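GCN5-related N-acetyltransferase:Aminotransferase, class-II (Rhodopseudomonas palustris, PDB 2FIW) binds acetyl coenzyme A and, as a member of the GNAT family, probably transfers its acetyl group to an amine of an acceptor substrate. Local coordinates at residues 61-66 / 77-82; 83-88 / 119-124; 140-145 / 153-158. All coordinates share one frame; numbering follows the deposited sequence.

Contact 1: 61-66 / 77-82; sequences GQLTLI and ASLKGP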
loop_
_atom_site.group_PDB
_atom_site.type_symbol
_atom_site.label_atom_id
_atom_site.label_comp_id
_atom_site.label_asym_id
_atom_site.label_seq_id
_atom_site.Cartn_x
_atom_site.Cartn_y
_atom_site.Cartn_z
ATOM N N GLY A 61 4.556 11.024 8.950
ATOM C CA GLY A 61 5.282 10.512 10.107
ATOM C C GLY A 61 5.817 9.110 9.876
ATOM O O GLY A 61 6.428 8.513 10.771
ATOM N N GLN A 62 5.581 8.590 8.669
ATOM C CA GLN A 62 6.137 7.313 8.223
ATOM C C GLN A 62 7.116 7.545 7.065
ATOM O O GLN A 62 7.386 8.690 6.686
ATOM C CB GLN A 62 5.004 6.368 7.831
ATOM C CG GLN A 62 4.258 5.791 9.049
ATOM C CD GLN A 62 2.933 5.097 8.704
ATOM O OE1 GLN A 62 2.649 4.771 7.538
ATOM N NE2 GLN A 62 2.108 4.889 9.724
ATOM N N LEU A 63 7.680 6.477 6.522
ATOM C CA LEU A 63 8.496 6.617 5.309
ATOM C C LEU A 63 7.638 6.299 4.089
ATOM O O LEU A 63 7.388 5.138 3.780
ATOM C CB LEU A 63 9.772 5.761 5.362
ATOM C CG LEU A 63 10.713 5.847 6.576
ATOM C CD1 LEU A 63 11.984 5.051 6.280
ATOM C CD2 LEU A 63 11.090 7.290 6.954
ATOM N N THR A 64 7.183 7.355 3.420
ATOM C CA THR A 64 6.164 7.271 2.382
ATOM C C THR A 64 6.727 7.716 1.040
ATOM O O THR A 64 7.228 8.830 0.898
ATOM C CB THR A 64 4.894 8.134 2.752
ATOM O OG1 THR A 64 4.456 7.786 4.060
ATOM C CG2 THR A 64 3.742 7.905 1.771
ATOM N N LEU A 65 6.632 6.825 0.063
ATOM C CA LEU A 65 7.145 7.065 -1.273
ATOM C C LEU A 65 5.989 7.158 -2.247
ATOM O O LEU A 65 5.000 6.444 -2.101
ATOM C CB LEU A 65 8.093 5.925 -1.692
ATOM C CG LEU A 65 9.482 5.816 -1.025
ATOM C CD1 LEU A 65 10.107 4.427 -1.237
ATOM C CD2 LEU A 65 10.397 6.932 -1.551
ATOM N N ILE A 66 6.132 8.031 -3.241
ATOM C CA ILE A 66 5.146 8.205 -4.286
ATOM C C ILE A 66 5.717 7.761 -5.629
ATOM O O ILE A 66 6.785 8.216 -6.029
ATOM C CB ILE A 66 4.689 9.664 -4.369
ATOM C CG1 ILE A 66 3.881 10.018 -3.120
ATOM C CG2 ILE A 66 3.863 9.908 -5.640
ATOM C CD1 ILE A 66 3.277 11.376 -3.162
ATOM N N ALA A 77 3.382 4.032 -1.253
ATOM C CA ALA A 77 3.512 3.017 -0.219
ATOM C C ALA A 77 4.189 3.625 1.002
ATOM O O ALA A 77 4.871 4.643 0.901
ATOM C CB ALA A 77 4.276 1.798 -0.736
ATOM N N SER A 78 3.987 2.989 2.152
ATOM C CA SER A 78 4.396 3.562 3.415
ATOM C C SER A 78 4.955 2.522 4.352
ATOM O O SER A 78 4.319 1.509 4.651
ATOM C CB SER A 78 3.225 4.274 4.068
ATOM O OG SER A 78 3.667 5.341 4.886
ATOM N N LEU A 79 6.178 2.776 4.798
ATOM C CA LEU A 79 6.790 1.945 5.811
ATOM C C LEU A 79 6.573 2.582 7.187
ATOM O O LEU A 79 6.861 3.765 7.380
ATOM C CB LEU A 79 8.283 1.761 5.510
ATOM C CG LEU A 79 9.065 0.893 6.498
ATOM C CD1 LEU A 79 8.891 -0.578 6.151
ATOM C CD2 LEU A 79 10.527 1.305 6.429
ATOM N N LYS A 80 6.022 1.804 8.117
ATOM C CA LYS A 80 5.917 2.214 9.511
ATOM C C LYS A 80 7.029 1.534 10.284
ATOM O O LYS A 80 7.292 0.342 10.090
ATOM C CB LYS A 80 4.561 1.831 10.114
ATOM C CG LYS A 80 4.424 2.188 11.595
ATOM C CD LYS A 80 2.984 2.110 12.076
ATOM C CE LYS A 80 2.929 2.241 13.596
ATOM N NZ LYS A 80 1.853 3.192 14.055
ATOM N N GLY A 81 7.692 2.307 11.143
ATOM C CA GLY A 81 8.718 1.782 12.041
ATOM C C GLY A 81 9.808 1.104 11.235
ATOM O O GLY A 81 9.995 1.433 10.057
ATOM N N PRO A 82 10.514 0.133 11.852
ATOM C CA PRO A 82 11.568 -0.587 11.134
ATOM C C PRO A 82 11.057 -1.560 10.044
ATOM O O PRO A 82 11.666 -1.653 8.967
ATOM C CB PRO A 82 12.305 -1.340 12.258
ATOM C CG PRO A 82 11.264 -1.553 13.311
ATOM C CD PRO A 82 10.360 -0.339 13.242
HETATM O O HOH W 1 7.470 5.258 11.064
#

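Contact 2: 83-88 / 119-124; sequences DHIDML and LTVDAS. With ACO (acetyl coenzyme *a), chain C.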
loop_
_atom_site.group_PDB
_atom_site.type_symbol
_atom_site.label_atom_id
_atom_site.label_comp_id
_atom_site.label_asym_id
_atom_site.label_seq_id
_atom_site.Cartn_x
_atom_site.Cartn_y
_atom_site.Cartn_z
ATOM N N ASP A 83 9.945 -2.248 10.307
ATOM C CA ASP A 83 9.591 -3.424 9.506
ATOM C C ASP A 83 8.127 -3.613 9.087
ATOM O O ASP A 83 7.756 -4.702 8.665
ATOM C CB ASP A 83 10.077 -4.684 10.223
ATOM C CG ASP A 83 9.558 -4.787 11.649
ATOM O OD1 ASP A 83 8.615 -4.040 12.030
ATOM O OD2 ASP A 83 10.112 -5.630 12.395
ATOM N N HIS A 84 7.305 -2.577 9.198
ATOM C CA HIS A 84 5.910 -2.684 8.766
ATOM C C HIS A 84 5.603 -2.013 7.439
ATOM O O HIS A 84 5.761 -0.800 7.298
ATOM C CB HIS A 84 4.957 -2.136 9.819
ATOM C CG HIS A 84 4.899 -2.957 11.058
ATOM N ND1 HIS A 84 5.820 -2.834 12.072
ATOM C CD2 HIS A 84 4.033 -3.922 11.448
ATOM C CE1 HIS A 84 5.524 -3.686 13.038
ATOM N NE2 HIS A 84 4.444 -4.360 12.683
ATOM N N ILE A 85 5.123 -2.800 6.484
ATOM C CA ILE A 85 4.517 -2.238 5.288
ATOM C C ILE A 85 3.118 -1.807 5.670
ATOM O O ILE A 85 2.209 -2.627 5.754
ATOM C CB ILE A 85 4.483 -3.230 4.110
ATOM C CG1 ILE A 85 5.916 -3.599 3.695
ATOM C CG2 ILE A 85 3.663 -2.657 2.937
ATOM C CD1 ILE A 85 5.998 -4.303 2.377
ATOM N N ASP A 86 2.961 -0.510 5.908
ATOM C CA ASP A 86 1.718 0.046 6.412
ATOM C C ASP A 86 0.683 0.289 5.310
ATOM O O ASP A 86 -0.510 0.121 5.535
ATOM C CB ASP A 86 1.998 1.343 7.170
ATOM C CG ASP A 86 0.802 1.817 7.982
ATOM O OD1 ASP A 86 0.253 1.015 8.765
ATOM O OD2 ASP A 86 0.411 2.993 7.843
HETATM N N MSE A 87 1.149 0.681 4.128
HETATM C CA MSE A 87 0.285 1.088 3.028
HETATM C C MSE A 87 0.913 0.798 1.679
HETATM O O MSE A 87 2.129 0.955 1.503
HETATM C CB MSE A 87 -0.040 2.578 3.132
HETATM C CG MSE A 87 -0.760 2.941 4.415
HETATM SE SE MSE A 87 -1.357 4.752 4.459
HETATM C CE MSE A 87 0.274 5.562 4.602
ATOM N N LEU A 88 0.067 0.362 0.745
ATOM C CA LEU A 88 0.420 0.106 -0.647
ATOM C C LEU A 88 -0.836 0.332 -1.468
ATOM O O LEU A 88 -1.784 -0.439 -1.352
ATOM C CB LEU A 88 0.872 -1.340 -0.846
ATOM C CG LEU A 88 1.838 -1.677 -1.996
ATOM C CD1 LEU A 88 1.590 -3.079 -2.547
ATOM C CD2 LEU A 88 1.950 -0.663 -3.137
ATOM N N LEU A 119 10.428 -8.211 7.364
ATOM C CA LEU A 119 9.377 -7.282 6.951
ATOM C C LEU A 119 7.997 -7.898 7.171
ATOM O O LEU A 119 7.793 -9.103 6.974
ATOM C CB LEU A 119 9.526 -6.876 5.477
ATOM C CG LEU A 119 10.031 -5.464 5.122
ATOM C CD1 LEU A 119 9.419 -4.999 3.817
ATOM C CD2 LEU A 119 9.687 -4.422 6.169
ATOM N N THR A 120 7.039 -7.074 7.571
ATOM C CA THR A 120 5.697 -7.580 7.828
ATOM C C THR A 120 4.627 -6.660 7.235
ATOM O O THR A 120 4.819 -5.452 7.149
ATOM C CB THR A 120 5.484 -7.911 9.334
ATOM O OG1 THR A 120 4.140 -8.342 9.555
ATOM C CG2 THR A 120 5.777 -6.708 10.217
ATOM N N VAL A 121 3.523 -7.263 6.793
ATOM C CA VAL A 121 2.388 -6.558 6.205
ATOM C C VAL A 121 1.108 -7.260 6.651
ATOM O O VAL A 121 1.088 -8.471 6.766
ATOM C CB VAL A 121 2.484 -6.463 4.635
ATOM C CG1 VAL A 121 2.455 -7.846 3.952
ATOM C CG2 VAL A 121 1.396 -5.573 4.063
ATOM N N ASP A 122 0.067 -6.482 6.950
ATOM C CA ASP A 122 -1.283 -7.007 7.122
ATOM C C ASP A 122 -2.008 -6.823 5.789
ATOM O O ASP A 122 -2.628 -5.780 5.543
ATOM C CB ASP A 122 -2.019 -6.255 8.239
ATOM C CG ASP A 122 -1.503 -6.605 9.630
ATOM O OD1 ASP A 122 -0.989 -7.725 9.829
ATOM O OD2 ASP A 122 -1.622 -5.752 10.538
ATOM N N ALA A 123 -1.917 -7.843 4.933
ATOM C CA ALA A 123 -2.334 -7.722 3.539
ATOM C C ALA A 123 -3.829 -7.884 3.400
ATOM O O ALA A 123 -4.397 -8.807 3.968
ATOM C CB ALA A 123 -1.612 -8.764 2.678
ATOM N N SER A 124 -4.458 -6.987 2.646
ATOM C CA SER A 124 -5.852 -7.142 2.239
ATOM C C SER A 124 -6.003 -8.375 1.341
ATOM O O SER A 124 -5.042 -8.803 0.710
ATOM C CB SER A 124 -6.333 -5.893 1.513
ATOM O OG SER A 124 -5.627 -5.706 0.294
HETATM N N1A ACO C . 1.726 -8.233 -18.008
HETATM C C2A ACO C . 1.124 -9.103 -17.172
HETATM N N3A ACO C . 1.216 -8.969 -15.835
HETATM C C4A ACO C . 1.918 -7.946 -15.255
HETATM C C5A ACO C . 2.563 -7.010 -16.047
HETATM C C6A ACO C . 2.448 -7.183 -17.527
HETATM N N6A ACO C . 3.049 -6.317 -18.380
HETATM N N7A ACO C . 3.172 -6.127 -15.224
HETATM C C8A ACO C . 2.904 -6.506 -13.950
HETATM N N9A ACO C . 2.151 -7.614 -13.978
HETATM C C1B ACO C . 1.598 -8.395 -12.838
HETATM C C2B ACO C . 2.626 -8.922 -11.855
HETATM O O2B ACO C . 3.199 -10.146 -12.318
HETATM C C3B ACO C . 1.778 -9.129 -10.611
HETATM O O3B ACO C . 1.300 -10.473 -10.521
HETATM P P3B ACO C . 0.902 -11.157 -9.107
HETATM O O7A ACO C . -0.446 -10.581 -8.687
HETATM O O8A ACO C . 2.016 -10.759 -8.166
HETATM O O9A ACO C . 0.868 -12.628 -9.458
HETATM C C4B ACO C . 0.596 -8.160 -10.752
HETATM O O4B ACO C . 0.648 -7.634 -12.079
HETATM C C5B ACO C . 0.659 -6.999 -9.760
HETATM O O5B ACO C . 1.989 -6.460 -9.791
HETATM P P1A ACO C . 2.297 -4.885 -9.896
HETATM O O1A ACO C . 1.896 -4.378 -11.266
HETATM O O2A ACO C . 3.719 -4.741 -9.404
HETATM O O3A ACO C . 1.300 -4.311 -8.760
HETATM P P2A ACO C . 0.220 -3.169 -9.013
HETATM O O4A ACO C . -0.881 -3.753 -9.857
HETATM O O5A ACO C . 0.953 -1.946 -9.482
HETATM O O6A ACO C . -0.352 -2.871 -7.527
HETATM C CBP ACO C . -1.668 -3.453 -5.496
HETATM C CCP ACO C . -0.612 -3.872 -6.533
HETATM C CDP ACO C . -1.956 -4.662 -4.615
HETATM C CEP ACO C . -1.141 -2.300 -4.657
HETATM C CAP ACO C . -2.965 -2.959 -6.184
HETATM O OAP ACO C . -3.660 -4.032 -6.842
HETATM C C9P ACO C . -3.942 -2.138 -5.348
HETATM O O9P ACO C . -3.811 -0.818 -5.272
HETATM N N8P ACO C . -4.901 -2.715 -4.751
HETATM C C7P ACO C . -5.988 -2.146 -3.941
HETATM C C6P ACO C . -5.538 -1.583 -2.592
HETATM C C5P ACO C . -4.927 -2.688 -1.785
HETATM O O5P ACO C . -5.449 -3.794 -1.732
HETATM N N4P ACO C . -3.799 -2.392 -1.158
HETATM C C3P ACO C . -3.021 -3.308 -0.348
HETATM C C2P ACO C . -3.604 -3.279 1.055
HETATM S S1P ACO C . -2.338 -3.971 2.052
HETATM C C ACO C . -1.654 -2.666 2.831
HETATM O O ACO C . -1.754 -1.539 2.360
HETATM C CH3 ACO C . -1.015 -2.878 3.971
HETATM O O HOH W 2 0.065 -3.527 7.118
#

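Contact 3: 140-145 / 153-158; sequences QRNTVS and NTTMTK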
loop_
_atom_site.group_PDB
_atom_site.type_symbol
_atom_site.label_atom_id
_atom_site.label_comp_id
_atom_site.label_asym_id
_atom_site.label_seq_id
_atom_site.Cartn_x
_atom_site.Cartn_y
_atom_site.Cartn_z
ATOM N N GLN A 140 -0.976 -15.241 9.850
ATOM C CA GLN A 140 -2.129 -15.043 10.730
ATOM C C GLN A 140 -3.254 -14.303 10.013
ATOM O O GLN A 140 -3.054 -13.204 9.497
ATOM C CB GLN A 140 -1.686 -14.290 12.002
ATOM C CG GLN A 140 -2.723 -14.170 13.107
ATOM C CD GLN A 140 -3.382 -15.500 13.447
ATOM O OE1 GLN A 140 -4.529 -15.746 13.074
ATOM N NE2 GLN A 140 -2.652 -16.373 14.146
ATOM N N ARG A 141 -4.425 -14.926 9.963
ATOM C CA ARG A 141 -5.625 -14.295 9.454
ATOM C C ARG A 141 -6.196 -13.419 10.576
ATOM O O ARG A 141 -6.285 -13.859 11.718
ATOM C CB ARG A 141 -6.609 -15.378 8.973
ATOM C CG ARG A 141 -7.960 -14.907 8.437
ATOM C CD ARG A 141 -8.198 -15.438 7.005
ATOM N NE ARG A 141 -7.800 -14.392 6.076
ATOM C CZ ARG A 141 -8.580 -13.760 5.204
ATOM N NH1 ARG A 141 -9.844 -14.086 5.011
ATOM N NH2 ARG A 141 -8.046 -12.796 4.470
ATOM N N ASN A 142 -6.520 -12.165 10.262
ATOM C CA ASN A 142 -7.047 -11.222 11.244
ATOM C C ASN A 142 -8.321 -10.571 10.755
ATOM O O ASN A 142 -8.672 -10.641 9.582
ATOM C CB ASN A 142 -6.071 -10.069 11.543
ATOM C CG ASN A 142 -4.607 -10.456 11.430
ATOM O OD1 ASN A 142 -4.078 -11.243 12.229
ATOM N ND2 ASN A 142 -3.930 -9.861 10.457
ATOM N N THR A 143 -9.000 -9.917 11.680
ATOM C CA THR A 143 -10.081 -9.007 11.367
ATOM C C THR A 143 -9.666 -7.677 11.960
ATOM O O THR A 143 -9.162 -7.619 13.076
ATOM C CB THR A 143 -11.418 -9.496 11.983
ATOM O OG1 THR A 143 -11.801 -10.735 11.361
ATOM C CG2 THR A 143 -12.513 -8.481 11.820
ATOM N N VAL A 144 -9.849 -6.615 11.197
ATOM C CA VAL A 144 -9.592 -5.269 11.691
ATOM C C VAL A 144 -10.926 -4.516 11.752
ATOM O O VAL A 144 -11.781 -4.663 10.873
ATOM C CB VAL A 144 -8.502 -4.519 10.811
ATOM C CG1 VAL A 144 -8.982 -4.324 9.379
ATOM C CG2 VAL A 144 -8.101 -3.189 11.431
ATOM N N SER A 145 -11.104 -3.731 12.809
ATOM C CA SER A 145 -12.277 -2.886 12.947
ATOM C C SER A 145 -11.921 -1.487 12.443
ATOM O O SER A 145 -11.024 -0.850 12.978
ATOM C CB SER A 145 -12.752 -2.856 14.405
ATOM O OG SER A 145 -13.908 -2.043 14.546
ATOM N N ASN A 153 -8.000 -9.527 6.929
ATOM C CA ASN A 153 -6.709 -9.457 6.262
ATOM C C ASN A 153 -5.806 -10.541 6.802
ATOM O O ASN A 153 -6.216 -11.312 7.656
ATOM C CB ASN A 153 -6.055 -8.056 6.327
ATOM C CG ASN A 153 -5.713 -7.616 7.736
ATOM O OD1 ASN A 153 -5.141 -8.368 8.525
ATOM N ND2 ASN A 153 -6.049 -6.375 8.047
ATOM N N THR A 154 -4.592 -10.621 6.277
ATOM C CA THR A 154 -3.648 -11.644 6.675
ATOM C C THR A 154 -2.296 -10.996 6.937
ATOM O O THR A 154 -1.772 -10.240 6.097
ATOM C CB THR A 154 -3.496 -12.727 5.577
ATOM O OG1 THR A 154 -4.782 -13.072 5.069
ATOM C CG2 THR A 154 -2.849 -13.990 6.120
ATOM N N THR A 155 -1.744 -11.299 8.106
ATOM C CA THR A 155 -0.370 -10.950 8.436
ATOM C C THR A 155 0.532 -11.897 7.659
ATOM O O THR A 155 0.346 -13.102 7.690
ATOM C CB THR A 155 -0.109 -11.062 9.952
ATOM O OG1 THR A 155 -1.076 -10.277 10.652
ATOM C CG2 THR A 155 1.290 -10.573 10.306
HETATM N N MSE A 156 1.471 -11.321 6.921
HETATM C CA MSE A 156 2.382 -12.063 6.061
HETATM C C MSE A 156 3.756 -11.465 6.279
HETATM O O MSE A 156 3.896 -10.244 6.347
HETATM C CB MSE A 156 1.991 -11.922 4.584
HETATM C CG MSE A 156 0.516 -12.147 4.292
HETATM SE SE MSE A 156 0.133 -12.223 2.423
HETATM C CE MSE A 156 -1.715 -12.235 2.519
ATOM N N THR A 157 4.764 -12.320 6.408
ATOM C CA THR A 157 6.123 -11.855 6.716
ATOM C C THR A 157 7.128 -12.294 5.659
ATOM O O THR A 157 6.960 -13.339 5.034
ATOM C CB THR A 157 6.599 -12.334 8.112
ATOM O OG1 THR A 157 6.584 -13.765 8.150
ATOM C CG2 THR A 157 5.698 -11.793 9.227
ATOM N N LYS A 158 8.152 -11.473 5.453
ATOM C CA LYS A 158 9.253 -11.805 4.558
ATOM C C LYS A 158 10.602 -11.609 5.245
ATOM O O LYS A 158 10.866 -10.546 5.826
ATOM C CB LYS A 158 9.194 -10.958 3.287
ATOM C CG LYS A 158 10.201 -11.375 2.210
ATOM C CD LYS A 158 10.262 -10.358 1.097
ATOM C CE LYS A 158 11.220 -10.782 0.011
ATOM N NZ LYS A 158 11.103 -9.891 -1.183
HETATM O O HOH W 3 -5.555 -11.297 3.272
#

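Contact 1: 61-66 / 77-82
Between L63, T64 and L65 on one side and L79, S78 and A77 on the other runs an antiparallel strand pairing, the open end of the hairpin made by strands 63-69 and 72-80 in the mixed central sheet. Two hydrogen-bonded pairs frame it. L63 and L79 exchange both backbone bonds, the one from L79 N to L63 O being 2.8 Å long, and L65 does the same with A77, its N lying 2.9 Å from A77 O. T64 and S78, the non-hydrogen-bonded pair between them, bring their CA atoms to 4.2 Å, with CA-H...O contacts from T64 CA to A77 O and from S78 CA to L63 O.

The two faces differ in chemistry. On the leucine face L63 and L79 lie side by side and point the same way; CG of L79 is anti to its backbone N (chi1 -180°), and from there CD2 meets CD1 of L63 at 4.0 Å. Helix 99-112 covers this face, with L110 on L63 and L107 on both L65 and A77, so branched aliphatic residues suit it, and small A77 brings its methyl under the helix. The other face carries hydroxyls, T64 OG1 lying 2.7 Å from S78 OG where the strands come closest and short side chains fit, with F76 and M87 packed around them. The hydrogen bond of T64 OG1 to L59 O, at the end of helix 52-60, ties that helix to the start of the strand. Just before the strand, Q62 lays its CB 3.2 Å from L79 O, and its extended chain passes obliquely across K80. Water 1 accepts a bond from G81 N, 3.0 Å away, and gives a weak one to G61 O.

This is the regular antiparallel pairing of a beta hairpin, in the antiparallel half of the GNAT fold.

Contact 2: 83-88 / 119-124
I85, L119 and V121 form the tight, buried part of this parallel pairing, whereas H84 and T120 meet on its more exposed face. The backbone bonds are few: T120 N reaches D83 O at 2.7 Å, and I85 N reaches T120 O at 2.8 Å, each donor lying almost on the line of the carbonyl. On the buried side CG1 of I85 meets CD1 of L119 at 3.8 Å, the two side chains crossing at about a right angle, while CB of I85 faces CB of V121. Beta-branched and aliphatic residues suit this side, which Y136 also touches. The other branch of L119, CD2, rests against D83 O.

On the opposite face, T120 puts its methyl over the H84 ring, a CH-pi contact with CG2 3.8 Å from the ring centroid and displaced toward the rim, nearest CD2. OG1 is anti to the backbone N of T120 (chi1 177°), which puts CG2 between N and the carbonyl carbon, over the imidazole face.

Past I85 the strands splay. Water 2 bridges the gap, donating to I85 O and accepting from D122 N, and the acetyl end of acetyl coenzyme A enters it: CH3 lies 3.6 Å from CG2 of V121. L88 O accepts a bond from N4P of the cofactor at 2.8 Å, and L88 N gives a weak one to the acetyl oxygen. This parting of the central parallel strands to admit the thioester and pantetheine arm is a hallmark of GNAT enzymes. D86 and M87 both face S78 in a classic beta bulge on the 72-80 side; strand 149-159 flanks 118-123 on the other, and helix 99-112 packs on L88 and L119, completing the beta-alpha-beta unit.

Contact 3: 140-145 / 153-158
N153 meets N142 in both backbone and side chain, opening an antiparallel pairing between the last two strands, 137-146 and 149-159. N142 N reaches N153 O at 2.8 Å in a nearly straight bond (179°), and N153 N returns one to N142 O. Chi1 of 64° sets CG of N153 between its backbone N and carbonyl carbon; from there OD1 accepts a bond from N142 ND2 at 2.7 Å, the two amide planes standing 75° apart. N153 ND2 lies against CG1 of V144.

T154 follows, paired with R141 on the other face. Its OG1 lies at the edge of the guanidinium, 3.4 Å from R141 NE in a weak bond, and gives its proton to water 3. R141 NH2, whose salt-bridge partner is D125, bonds weakly to the same water.

T155 faces the amides again. Its N bonds to Q140 O at 2.7 Å, while Q140 N gives a weak bond to T155 O. T155 OG1 accepts the second N-H of N142 ND2 at 2.9 Å and is itself hydrogen-bonded to D122.

Amides and hydroxyls suit this surface pairing because they satisfy one another across it: N142 gives both amide protons, close to its own plane, which fixes the group's rotation. A short chain of hydrogen bonds, N142 to T155 to D122, links the edge strand to the strand lining the cofactor cleft.

In the fold
The three contacts follow one another along the chain, none enclosing or crossing another. Contact 1 closes first, bringing 77-82 back onto 61-66 through a tight hairpin. Its second strand leads directly into contact 2, whose longer loop carries helix 99-112 before strand 118-123 returns parallel to strand 84-90. Contact 3 then closes the C-terminal hairpin. All lie in one sheet: S78 joins contact 1 to contact 2 through probable backbone bonds with D86 and M87, while A123 N and T154 O join contact 2 to contact 3. Contacts 1 and 3 do not touch, their centres being about 19 Å apart, with contact 2 and the cofactor cleft between them.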